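Transcriptional regulator, TetR family (Cytophaga hutchinsonii, PDB 3EUP) probably binds DNA through an N-terminal helix-turn-helix domain and regulates transcription, as other TetR-family regulators do. Local coordinates at residues S47-G50 with N54-A57. Sequence-based numbering, arbitrary orientation.
Sequences SIYG and NKEA
Tyr-49 leans its ring against the backbone that opens helix 55-78, meeting the peptide link between Asn-54 and Lys-55. The nearest ring atom, CE1, lies 3.3 Å from Asn-54 C, and the ring meets this peptide obliquely. Farther out, the phenol OH comes 3.3 Å from Lys-55 CB, a van der Waals contact beside the root of the lysine chain. The two side chains run side by side in the same direction, and the lysine carries its ammonium group past the phenol to the carbonyl oxygens of Leu-29 and Thr-32. With CG anti to its own carbonyl carbon (chi1 -67°), Tyr-49 reaches forward from the end of helix 45-48, while Ile-48 CG2 sits 3.8 Å above the centre of one ring face. A long, flat residue suits this place because it spans the space between two helix ends; an alanine here would probably leave a gap beside the Asn-54 to Lys-55 peptide and Ile-48 without the ring it packs on. Asn-54 turns its side chain the other way and serves as N-cap: OD1 accepts from Ala-57 N at 2.9 Å, an amide oxygen well suited to a first-turn N-H. Leu-34 and Leu-37 of helix 34-41 also touch the tyrosine, which thus joins the end of the recognition helix of a TetR-type helix-turn-helix to the start of the long helix leading towards the C-terminal domain.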
ATOM      1  N   SER A  47      -6.583  13.274 -31.021  1.00 30.23           N
ATOM      2  CA  SER A  47      -7.175  11.940 -31.012  1.00 30.26           C
ATOM      3  C   SER A  47      -7.509  11.496 -29.598  1.00 30.05           C
ATOM      4  O   SER A  47      -8.580  10.967 -29.353  1.00 31.24           O
ATOM      5  CB  SER A  47      -6.250  10.912 -31.660  1.00 30.53           C
ATOM      6  OG  SER A  47      -5.980  11.290 -32.981  1.00 32.02           O
ATOM      7  N   ILE A  48      -6.588  11.687 -28.669  1.00 29.46           N
ATOM      8  CA  ILE A  48      -6.826  11.292 -27.292  1.00 29.20           C
ATOM      9  C   ILE A  48      -8.073  12.015 -26.738  1.00 30.28           C
ATOM     10  O   ILE A  48      -9.035  11.389 -26.287  1.00 29.85           O
ATOM     11  CB  ILE A  48      -5.612  11.592 -26.440  1.00 28.65           C
ATOM     12  CG1 ILE A  48      -4.443  10.677 -26.827  1.00 27.38           C
ATOM     13  CG2 ILE A  48      -5.945  11.418 -24.964  1.00 28.35           C
ATOM     14  CD1 ILE A  48      -3.133  11.017 -26.151  1.00 28.87           C
ATOM     15  N   TYR A  49      -8.101  13.336 -26.846  1.00 31.24           N
ATOM     16  CA  TYR A  49      -9.197  14.075 -26.223  1.00 32.61           C
ATOM     17  C   TYR A  49     -10.431  14.196 -27.106  1.00 32.86           C
ATOM     18  O   TYR A  49     -11.374  14.883 -26.759  1.00 34.91           O
ATOM     19  CB  TYR A  49      -8.700  15.398 -25.618  1.00 32.59           C
ATOM     20  CG  TYR A  49      -7.771  15.128 -24.426  1.00 34.54           C
ATOM     21  CD1 TYR A  49      -8.140  14.235 -23.395  1.00 36.60           C
ATOM     22  CD2 TYR A  49      -6.519  15.727 -24.339  1.00 36.37           C
ATOM     23  CE1 TYR A  49      -7.272  13.965 -22.296  1.00 35.82           C
ATOM     24  CE2 TYR A  49      -5.646  15.469 -23.256  1.00 36.20           C
ATOM     25  CZ  TYR A  49      -6.025  14.594 -22.240  1.00 36.32           C
ATOM     26  OH  TYR A  49      -5.152  14.350 -21.195  1.00 35.02           O
ATOM     27  N   GLY A  50     -10.441  13.473 -28.216  1.00 32.95           N
ATOM     28  CA  GLY A  50     -11.658  13.223 -28.968  1.00 32.41           C
ATOM     29  C   GLY A  50     -12.355  11.951 -28.512  1.00 31.79           C
ATOM     30  O   GLY A  50     -13.475  11.677 -28.927  1.00 31.69           O
ATOM     31  N   ASN A  54     -11.070  14.489 -20.532  1.00 30.66           N
ATOM     32  CA  ASN A  54      -9.835  15.037 -20.008  1.00 30.40           C
ATOM     33  C   ASN A  54      -8.975  13.916 -19.467  1.00 29.90           C
ATOM     34  O   ASN A  54      -9.367  12.736 -19.529  1.00 28.21           O
ATOM     35  CB  ASN A  54     -10.150  16.015 -18.886  1.00 30.78           C
ATOM     36  CG  ASN A  54     -11.118  15.434 -17.866  1.00 33.64           C
ATOM     37  OD1 ASN A  54     -10.938  14.331 -17.381  1.00 32.74           O
ATOM     38  ND2 ASN A  54     -12.171  16.189 -17.551  1.00 38.86           N
ATOM     39  N   LYS A  55      -7.806  14.286 -18.959  1.00 29.17           N
ATOM     40  CA  LYS A  55      -6.843  13.307 -18.460  1.00 29.92           C
ATOM     41  C   LYS A  55      -7.445  12.447 -17.358  1.00 30.36           C
ATOM     42  O   LYS A  55      -7.144  11.251 -17.252  1.00 29.17           O
ATOM     43  CB  LYS A  55      -5.584  13.996 -17.944  1.00 30.07           C
ATOM     44  CG  LYS A  55      -4.545  13.005 -17.420  1.00 32.38           C
ATOM     45  CD  LYS A  55      -3.182  13.609 -17.258  1.00 35.85           C
ATOM     46  CE  LYS A  55      -3.175  14.652 -16.190  1.00 36.36           C
ATOM     47  NZ  LYS A  55      -1.896  14.656 -15.443  1.00 37.15           N
ATOM     48  N   GLU A  56      -8.283  13.079 -16.522  1.00 30.33           N
ATOM     49  CA  GLU A  56      -8.911  12.387 -15.410  1.00 30.67           C
ATOM     50  C   GLU A  56      -9.835  11.276 -15.884  1.00 28.04           C
ATOM     51  O   GLU A  56      -9.845  10.219 -15.284  1.00 27.85           O
ATOM     52  CB  GLU A  56      -9.659  13.367 -14.472  1.00 31.41           C
ATOM     53  CG  GLU A  56     -10.820  12.730 -13.718  1.00 36.69           C
ATOM     54  CD  GLU A  56     -11.407  13.605 -12.604  1.00 43.65           C
ATOM     55  OE1 GLU A  56     -10.843  14.712 -12.333  1.00 48.93           O
ATOM     56  OE2 GLU A  56     -12.405  13.139 -11.972  1.00 46.58           O
ATOM     57  N   ALA A  57     -10.614  11.520 -16.931  1.00 27.02           N
ATOM     58  CA  ALA A  57     -11.442  10.490 -17.548  1.00 25.71           C
ATOM     59  C   ALA A  57     -10.569   9.320 -18.062  1.00 24.83           C
ATOM     60  O   ALA A  57     -10.952   8.166 -17.928  1.00 24.40           O
ATOM     61  CB  ALA A  57     -12.289  11.058 -18.701  1.00 24.99           C
TER